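Local coordinates for enolase from the environmental genome shotgun sequencing of the Sargasso Sea (PDB 2QGY), which is of unknown function but probably belongs to the mandelate racemase/muconate lactonizing group of the enolase superfamily and binds magnesium, at residues Gln156-Tyr161 with Arg188-Asp193; Ile168-Met173 with Gln182-Val187. All blocks are in the same frame, centred on the assembly; numbering follows the deposited sequence.

Contact 1: Gln156-Tyr161 with Arg188-Asp193; sequences QIEKFY and REIVGD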
ATOM      1  N   GLN A 156     -34.718  -5.831   1.487  1.00 31.59           N
ATOM      2  CA  GLN A 156     -33.557  -6.535   2.044  1.00 30.22           C
ATOM      3  C   GLN A 156     -33.334  -6.137   3.495  1.00 29.32           C
ATOM      4  O   GLN A 156     -32.929  -6.958   4.311  1.00 29.33           O
ATOM      5  CB  GLN A 156     -32.296  -6.251   1.225  1.00 30.30           C
ATOM      6  CG  GLN A 156     -31.061  -7.118   1.600  1.00 30.21           C
ATOM      7  CD  GLN A 156     -31.154  -8.574   1.165  1.00 33.11           C
ATOM      8  OE1 GLN A 156     -32.227  -9.074   0.833  1.00 35.41           O
ATOM      9  NE2 GLN A 156     -30.016  -9.262   1.164  1.00 31.20           N
ATOM     10  N   ILE A 157     -33.580  -4.869   3.810  1.00 29.05           N
ATOM     11  CA  ILE A 157     -33.441  -4.394   5.193  1.00 28.82           C
ATOM     12  C   ILE A 157     -34.541  -4.991   6.098  1.00 28.91           C
ATOM     13  O   ILE A 157     -34.276  -5.295   7.244  1.00 28.09           O
ATOM     14  CB  ILE A 157     -33.319  -2.829   5.257  1.00 29.39           C
ATOM     15  CG1 ILE A 157     -31.943  -2.400   4.731  1.00 29.55           C
ATOM     16  CG2 ILE A 157     -33.482  -2.304   6.685  1.00 28.70           C
ATOM     17  CD1 ILE A 157     -31.960  -1.126   3.958  1.00 29.88           C
ATOM     18  N   GLU A 158     -35.757  -5.187   5.577  1.00 29.58           N
ATOM     19  CA  GLU A 158     -36.796  -5.946   6.306  1.00 30.42           C
ATOM     20  C   GLU A 158     -36.356  -7.374   6.651  1.00 29.68           C
ATOM     21  O   GLU A 158     -36.633  -7.875   7.750  1.00 29.14           O
ATOM     22  CB  GLU A 158     -38.070  -6.048   5.482  1.00 31.68           C
ATOM     23  CG  GLU A 158     -39.015  -4.891   5.579  1.00 36.22           C
ATOM     24  CD  GLU A 158     -40.120  -5.017   4.561  1.00 42.70           C
ATOM     25  OE1 GLU A 158     -40.570  -6.176   4.329  1.00 43.03           O
ATOM     26  OE2 GLU A 158     -40.514  -3.968   3.985  1.00 45.82           O
ATOM     27  N   LYS A 159     -35.704  -8.021   5.689  1.00 29.19           N
ATOM     28  CA  LYS A 159     -35.210  -9.385   5.835  1.00 29.47           C
ATOM     29  C   LYS A 159     -34.200  -9.435   6.979  1.00 28.30           C
ATOM     30  O   LYS A 159     -34.353 -10.208   7.908  1.00 27.46           O
ATOM     31  CB  LYS A 159     -34.593  -9.851   4.514  1.00 28.96           C
ATOM     32  CG  LYS A 159     -34.109 -11.295   4.497  1.00 32.05           C
ATOM     33  CD  LYS A 159     -33.241 -11.599   3.256  1.00 32.43           C
ATOM     34  CE  LYS A 159     -34.068 -11.748   1.968  1.00 37.34           C
ATOM     35  NZ  LYS A 159     -33.228 -11.890   0.714  1.00 36.81           N
ATOM     36  N   PHE A 160     -33.163  -8.602   6.896  1.00 27.45           N
ATOM     37  CA  PHE A 160     -32.181  -8.463   7.969  1.00 26.92           C
ATOM     38  C   PHE A 160     -32.833  -8.163   9.344  1.00 26.77           C
ATOM     39  O   PHE A 160     -32.466  -8.742  10.361  1.00 26.22           O
ATOM     40  CB  PHE A 160     -31.180  -7.342   7.612  1.00 26.77           C
ATOM     41  CG  PHE A 160     -30.198  -7.694   6.483  1.00 27.11           C
ATOM     42  CD1 PHE A 160     -30.373  -8.820   5.674  1.00 26.64           C
ATOM     43  CD2 PHE A 160     -29.081  -6.889   6.254  1.00 27.23           C
ATOM     44  CE1 PHE A 160     -29.488  -9.125   4.645  1.00 26.56           C
ATOM     45  CE2 PHE A 160     -28.178  -7.186   5.222  1.00 26.62           C
ATOM     46  CZ  PHE A 160     -28.373  -8.316   4.422  1.00 27.20           C
ATOM     47  N   TYR A 161     -33.771  -7.230   9.372  1.00 27.42           N
ATOM     48  CA  TYR A 161     -34.495  -6.902  10.614  1.00 28.87           C
ATOM     49  C   TYR A 161     -35.067  -8.184  11.239  1.00 28.11           C
ATOM     50  O   TYR A 161     -34.800  -8.494  12.405  1.00 28.12           O
ATOM     51  CB  TYR A 161     -35.584  -5.844  10.336  1.00 29.87           C
ATOM     52  CG  TYR A 161     -36.588  -5.656  11.456  1.00 31.92           C
ATOM     53  CD1 TYR A 161     -36.250  -4.952  12.608  1.00 32.81           C
ATOM     54  CD2 TYR A 161     -37.888  -6.175  11.354  1.00 33.62           C
ATOM     55  CE1 TYR A 161     -37.159  -4.776  13.644  1.00 34.61           C
ATOM     56  CE2 TYR A 161     -38.816  -6.008  12.393  1.00 35.08           C
ATOM     57  CZ  TYR A 161     -38.444  -5.296  13.530  1.00 35.04           C
ATOM     58  OH  TYR A 161     -39.345  -5.115  14.566  1.00 36.13           O
ATOM     59  N   ARG A 188     -35.165   3.508   9.409  1.00 32.35           N
ATOM     60  CA  ARG A 188     -35.463   3.647  10.836  1.00 33.25           C
ATOM     61  C   ARG A 188     -36.912   3.207  11.154  1.00 34.17           C
ATOM     62  O   ARG A 188     -37.185   2.642  12.217  1.00 34.98           O
ATOM     63  CB  ARG A 188     -35.142   5.089  11.289  1.00 33.35           C
ATOM     64  CG  ARG A 188     -35.156   5.351  12.799  1.00 33.03           C
ATOM     65  CD  ARG A 188     -34.419   4.297  13.579  1.00 30.83           C
ATOM     66  NE  ARG A 188     -33.069   4.700  13.948  1.00 29.13           N
ATOM     67  CZ  ARG A 188     -32.173   3.887  14.495  1.00 28.81           C
ATOM     68  NH1 ARG A 188     -32.466   2.599  14.714  1.00 27.65           N
ATOM     69  NH2 ARG A 188     -30.971   4.353  14.797  1.00 26.26           N
ATOM     70  N   GLU A 189     -37.815   3.391  10.199  1.00 34.69           N
ATOM     71  CA  GLU A 189     -39.206   2.964  10.357  1.00 35.88           C
ATOM     72  C   GLU A 189     -39.369   1.450  10.328  1.00 35.16           C
ATOM     73  O   GLU A 189     -40.215   0.893  11.024  1.00 35.37           O
ATOM     74  CB  GLU A 189     -40.080   3.585   9.274  1.00 36.50           C
ATOM     75  CG  GLU A 189     -41.537   3.598   9.658  1.00 40.33           C
ATOM     76  CD  GLU A 189     -42.442   3.104   8.556  1.00 44.55           C
ATOM     77  OE1 GLU A 189     -42.257   3.538   7.392  1.00 45.86           O
ATOM     78  OE2 GLU A 189     -43.342   2.285   8.866  1.00 47.05           O
ATOM     79  N   ILE A 190     -38.560   0.796   9.506  1.00 34.10           N
ATOM     80  CA  ILE A 190     -38.554  -0.651   9.396  1.00 33.35           C
ATOM     81  C   ILE A 190     -37.962  -1.310  10.636  1.00 32.70           C
ATOM     82  O   ILE A 190     -38.502  -2.301  11.134  1.00 31.82           O
ATOM     83  CB  ILE A 190     -37.745  -1.100   8.143  1.00 33.37           C
ATOM     84  CG1 ILE A 190     -38.394  -0.551   6.864  1.00 34.26           C
ATOM     85  CG2 ILE A 190     -37.590  -2.615   8.105  1.00 33.24           C
ATOM     86  CD1 ILE A 190     -37.613  -0.834   5.597  1.00 34.04           C
ATOM     87  N   VAL A 191     -36.861  -0.744  11.138  1.00 31.76           N
ATOM     88  CA  VAL A 191     -36.059  -1.396  12.171  1.00 31.89           C
ATOM     89  C   VAL A 191     -36.411  -0.911  13.582  1.00 31.77           C
ATOM     90  O   VAL A 191     -36.108  -1.580  14.567  1.00 31.28           O
ATOM     91  CB  VAL A 191     -34.504  -1.274  11.884  1.00 31.44           C
ATOM     92  CG1 VAL A 191     -34.175  -1.769  10.469  1.00 31.35           C
ATOM     93  CG2 VAL A 191     -33.989   0.151  12.084  1.00 31.62           C
ATOM     94  N   GLY A 192     -37.064   0.243  13.670  1.00 32.10           N
ATOM     95  CA  GLY A 192     -37.460   0.774  14.961  1.00 33.07           C
ATOM     96  C   GLY A 192     -36.360   1.624  15.553  1.00 33.78           C
ATOM     97  O   GLY A 192     -35.276   1.731  14.979  1.00 33.53           O
ATOM     98  N   ASP A 193     -36.625   2.216  16.713  1.00 34.24           N
ATOM     99  CA  ASP A 193     -35.692   3.183  17.289  1.00 34.87           C
ATOM    100  C   ASP A 193     -34.554   2.568  18.104  1.00 34.25           C
ATOM    101  O   ASP A 193     -33.580   3.257  18.411  1.00 34.49           O
ATOM    102  CB  ASP A 193     -36.435   4.230  18.140  1.00 35.72           C
ATOM    103  CG  ASP A 193     -37.293   5.149  17.312  1.00 38.19           C
ATOM    104  OD1 ASP A 193     -36.818   5.664  16.280  1.00 41.92           O
ATOM    105  OD2 ASP A 193     -38.457   5.367  17.702  1.00 42.32           O
TER
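With CG anti to its backbone N (chi1 167°), Tyr161 sets its ring against the last turn of the neighbouring helix, while Ile190 has CG2 anti to its own N and beside its carbonyl carbon, where this methyl meets Glu158. The ring lies beneath a backbone carbonyl: Ile190 O stands 3.6 Å above the plane of the Tyr161 ring, over its centre. The next carbonyl approaches obliquely, Val191 O lying 3.5 Å from Tyr161 CE1, and Tyr161 CD1 also reaches Val191 CA at 3.6 Å. Ile190 buries more area here than any other residue. Its CG2 lies 3.7 Å from Glu158 CG, the two side chains crossing at about a right angle, so that the aliphatic part of the glutamate does the touching. Deeper in, Ile157 CG2 meets Val191 CG1 at 3.9 Å. No hydrogen bond spans the interface. Beyond it the helix ends with Val191, and Gly192 follows with backbone angles, phi at 88°, that suit glycine; Arg188 NH1 bonds to Gly192 O over 3.0 Å, in the plane of that carbonyl, and also to Leu195 O. A largely apolar seam between helices 150-162 and 177-191, with two backbone carbonyls against the tyrosine ring, buried inside and exposed outside, is what is expected of adjacent outer helices in the TIM-type barrel of the enolase C-terminal domain.

Contact 2: Ile168-Met173 with Gln182-Val187; sequences IKIYPM and QFVEKV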
ATOM      1  N   ILE A 168     -27.610  -3.009  11.818  1.00 20.83           N
ATOM      2  CA  ILE A 168     -27.583  -3.046  10.349  1.00 20.13           C
ATOM      3  C   ILE A 168     -26.785  -1.843   9.860  1.00 19.81           C
ATOM      4  O   ILE A 168     -26.999  -0.707  10.333  1.00 18.07           O
ATOM      5  CB  ILE A 168     -29.019  -3.032   9.734  1.00 19.91           C
ATOM      6  CG1 ILE A 168     -29.731  -4.357  10.035  1.00 21.58           C
ATOM      7  CG2 ILE A 168     -28.976  -2.815   8.203  1.00 18.35           C
ATOM      8  CD1 ILE A 168     -31.234  -4.363   9.708  1.00 22.76           C
ATOM      9  N   LYS A 169     -25.837  -2.090   8.952  1.00 18.28           N
ATOM     10  CA  LYS A 169     -25.097  -0.996   8.322  1.00 17.73           C
ATOM     11  C   LYS A 169     -25.585  -0.736   6.896  1.00 17.30           C
ATOM     12  O   LYS A 169     -25.669  -1.649   6.094  1.00 17.71           O
ATOM     13  CB  LYS A 169     -23.574  -1.236   8.378  1.00 18.26           C
ATOM     14  CG  LYS A 169     -22.799  -0.028   7.900  1.00 17.84           C
ATOM     15  CD  LYS A 169     -21.293  -0.116   8.141  1.00 18.13           C
ATOM     16  CE  LYS A 169     -20.615  -1.203   7.269  1.00 19.06           C
ATOM     17  NZ  LYS A 169     -19.172  -1.436   7.678  1.00 18.13           N
ATOM     18  N   ILE A 170     -25.961   0.512   6.601  1.00 16.08           N
ATOM     19  CA  ILE A 170     -26.383   0.901   5.259  1.00 18.25           C
ATOM     20  C   ILE A 170     -25.465   1.948   4.626  1.00 17.84           C
ATOM     21  O   ILE A 170     -24.608   2.545   5.312  1.00 18.25           O
ATOM     22  CB  ILE A 170     -27.836   1.447   5.278  1.00 18.11           C
ATOM     23  CG1 ILE A 170     -27.913   2.650   6.224  1.00 20.68           C
ATOM     24  CG2 ILE A 170     -28.829   0.334   5.728  1.00 19.20           C
ATOM     25  CD1 ILE A 170     -29.172   3.474   6.095  1.00 20.20           C
ATOM     26  N   TYR A 171     -25.629   2.156   3.324  1.00 18.11           N
ATOM     27  CA  TYR A 171     -24.842   3.113   2.568  1.00 19.13           C
ATOM     28  C   TYR A 171     -25.797   4.177   2.022  1.00 21.09           C
ATOM     29  O   TYR A 171     -26.344   4.022   0.926  1.00 20.98           O
ATOM     30  CB  TYR A 171     -24.091   2.414   1.424  1.00 19.15           C
ATOM     31  CG  TYR A 171     -22.959   1.503   1.883  1.00 19.53           C
ATOM     32  CD1 TYR A 171     -21.624   1.839   1.640  1.00 21.30           C
ATOM     33  CD2 TYR A 171     -23.233   0.314   2.532  1.00 20.50           C
ATOM     34  CE1 TYR A 171     -20.569   0.979   2.070  1.00 20.46           C
ATOM     35  CE2 TYR A 171     -22.198  -0.531   2.964  1.00 20.51           C
ATOM     36  CZ  TYR A 171     -20.884  -0.170   2.735  1.00 20.43           C
ATOM     37  OH  TYR A 171     -19.867  -1.029   3.147  1.00 22.45           O
ATOM     38  N   PRO A 172     -26.021   5.251   2.805  1.00 21.95           N
ATOM     39  CA  PRO A 172     -27.126   6.186   2.569  1.00 23.07           C
ATOM     40  C   PRO A 172     -26.799   7.346   1.630  1.00 24.27           C
ATOM     41  O   PRO A 172     -27.687   8.150   1.347  1.00 25.73           O
ATOM     42  CB  PRO A 172     -27.420   6.700   3.980  1.00 22.80           C
ATOM     43  CG  PRO A 172     -26.040   6.787   4.600  1.00 23.01           C
ATOM     44  CD  PRO A 172     -25.266   5.609   4.024  1.00 21.60           C
ATOM     45  N   MET A 173     -25.570   7.452   1.122  1.00 24.80           N
ATOM     46  CA  MET A 173     -25.276   8.588   0.220  1.00 26.22           C
ATOM     47  C   MET A 173     -25.781   8.303  -1.187  1.00 27.61           C
ATOM     48  O   MET A 173     -25.121   7.617  -1.977  1.00 26.72           O
ATOM     49  CB  MET A 173     -23.788   8.967   0.204  1.00 25.71           C
ATOM     50  CG  MET A 173     -23.254   9.396   1.578  1.00 26.00           C
ATOM     51  SD  MET A 173     -24.058  10.814   2.432  1.00 23.19           S
ATOM     52  CE  MET A 173     -23.085  12.185   1.865  1.00 29.13           C
ATOM     53  N   GLN A 182     -34.409  10.560   3.184  1.00 30.93           N
ATOM     54  CA  GLN A 182     -35.602   9.725   3.005  1.00 32.00           C
ATOM     55  C   GLN A 182     -35.292   8.258   3.201  1.00 31.47           C
ATOM     56  O   GLN A 182     -36.032   7.530   3.873  1.00 31.70           O
ATOM     57  CB  GLN A 182     -36.218   9.916   1.611  1.00 32.34           C
ATOM     58  CG  GLN A 182     -37.402  10.860   1.596  1.00 37.14           C
ATOM     59  CD  GLN A 182     -38.283  10.711   2.831  1.00 41.19           C
ATOM     60  OE1 GLN A 182     -38.930   9.673   3.031  1.00 43.60           O
ATOM     61  NE2 GLN A 182     -38.293  11.745   3.680  1.00 41.05           N
ATOM     62  N   PHE A 183     -34.181   7.837   2.611  1.00 30.94           N
ATOM     63  CA  PHE A 183     -33.699   6.483   2.770  1.00 30.15           C
ATOM     64  C   PHE A 183     -33.425   6.140   4.236  1.00 30.09           C
ATOM     65  O   PHE A 183     -33.881   5.103   4.708  1.00 29.19           O
ATOM     66  CB  PHE A 183     -32.468   6.252   1.894  1.00 30.51           C
ATOM     67  CG  PHE A 183     -31.932   4.857   1.971  1.00 30.81           C
ATOM     68  CD1 PHE A 183     -32.789   3.757   1.884  1.00 31.51           C
ATOM     69  CD2 PHE A 183     -30.572   4.633   2.158  1.00 30.25           C
ATOM     70  CE1 PHE A 183     -32.301   2.455   1.967  1.00 30.54           C
ATOM     71  CE2 PHE A 183     -30.072   3.339   2.238  1.00 30.07           C
ATOM     72  CZ  PHE A 183     -30.931   2.243   2.153  1.00 31.03           C
ATOM     73  N   VAL A 184     -32.716   7.009   4.959  1.00 29.93           N
ATOM     74  CA  VAL A 184     -32.433   6.745   6.379  1.00 30.10           C
ATOM     75  C   VAL A 184     -33.738   6.694   7.180  1.00 30.33           C
ATOM     76  O   VAL A 184     -33.912   5.837   8.050  1.00 30.34           O
ATOM     77  CB  VAL A 184     -31.424   7.763   7.005  1.00 29.95           C
ATOM     78  CG1 VAL A 184     -31.148   7.422   8.441  1.00 30.15           C
ATOM     79  CG2 VAL A 184     -30.100   7.787   6.230  1.00 30.36           C
ATOM     80  N   GLU A 185     -34.659   7.602   6.867  1.00 31.16           N
ATOM     81  CA  GLU A 185     -35.940   7.674   7.574  1.00 32.43           C
ATOM     82  C   GLU A 185     -36.754   6.395   7.433  1.00 31.84           C
ATOM     83  O   GLU A 185     -37.196   5.819   8.437  1.00 31.99           O
ATOM     84  CB  GLU A 185     -36.753   8.877   7.105  1.00 32.70           C
ATOM     85  CG  GLU A 185     -37.980   9.144   7.981  1.00 37.56           C
ATOM     86  CD  GLU A 185     -38.781  10.339   7.524  1.00 42.78           C
ATOM     87  OE1 GLU A 185     -38.352  11.035   6.577  1.00 45.01           O
ATOM     88  OE2 GLU A 185     -39.854  10.588   8.120  1.00 46.35           O
ATOM     89  N   LYS A 186     -36.935   5.948   6.189  1.00 32.14           N
ATOM     90  CA  LYS A 186     -37.618   4.683   5.892  1.00 32.02           C
ATOM     91  C   LYS A 186     -36.955   3.486   6.571  1.00 31.64           C
ATOM     92  O   LYS A 186     -37.636   2.602   7.094  1.00 31.28           O
ATOM     93  CB  LYS A 186     -37.714   4.483   4.376  1.00 32.39           C
ATOM     94  CG  LYS A 186     -38.617   5.531   3.715  1.00 34.88           C
ATOM     95  CD  LYS A 186     -38.228   5.846   2.265  1.00 38.03           C
ATOM     96  CE  LYS A 186     -39.178   5.229   1.244  1.00 39.72           C
ATOM     97  NZ  LYS A 186     -39.090   5.978  -0.034  1.00 43.32           N
ATOM     98  N   VAL A 187     -35.619   3.462   6.601  1.00 30.99           N
ATOM     99  CA  VAL A 187     -34.926   2.373   7.277  1.00 30.81           C
ATOM    100  C   VAL A 187     -35.252   2.350   8.773  1.00 31.28           C
ATOM    101  O   VAL A 187     -35.568   1.304   9.337  1.00 31.49           O
ATOM    102  CB  VAL A 187     -33.377   2.439   7.076  1.00 30.43           C
ATOM    103  CG1 VAL A 187     -32.696   1.451   7.987  1.00 29.75           C
ATOM    104  CG2 VAL A 187     -33.012   2.178   5.617  1.00 29.61           C
TER
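Ile170, Phe183 and Pro172 bury the largest areas in this contact, where the end of strand 168-170 and the loop after it pack against the helix that follows. Ile170 extends its CD1 among three side chains of helix 177-191. CG1 occupies the crowded position between backbone N and carbonyl carbon (chi1 59°), and CD1 beyond it meets Phe183 CE2 at 4.0 Å and Val187 CG2 at 4.1 Å, tip to tip in both cases. Val184 CG2 is a looser third neighbour. Phe183 has CG anti to its backbone N (chi1 -178°), and its CD2 and CE2 side faces the loop: Pro172 CA sits in the ring plane at the edge, 3.8 Å from Phe183 CD2, while Tyr171 O comes in obliquely to CE2. Pro172 adds its own ring, with CB 3.7 Å from Val184 CG2. Apart from the Tyr171 carbonyl the join is made by apolar groups, and no hydrogen bond links the two segments. The short axes pass 11.2 Å apart at 164°, nearly antiparallel, as in the descending helix of a beta-alpha-beta crossover, here strand 168-170, helix 177-191 and strand 197-200. On one flank Ile157 of helix 150-162 touches Ile170; from helix 207-217, Phe213 packs on Pro172 and Val184. Strand 168-170 itself runs parallel between strands 135-141 and 197-200.

Overall arrangement
Helix 177-191 serves both contacts, and the segments of contact 2 fall between those of contact 1 along the chain. Their centres are 10 Å apart and their apolar layers merge: Ile157 CD1 lies 3.8 Å from Val187 CG2, and Phe160 CB lies 3.6 Å from Ile168 CD1. One contact thus joins helix to helix around the barrel, the other helix to strand beneath. The metal is approached from contact 2, where the side chain of Tyr171 comes to about 4 Å from the magnesium ion bound at Asp200, Glu226 and Glu252. Lys169, on strand 168-170, forms a salt bridge with Glu226, a ligand of the metal.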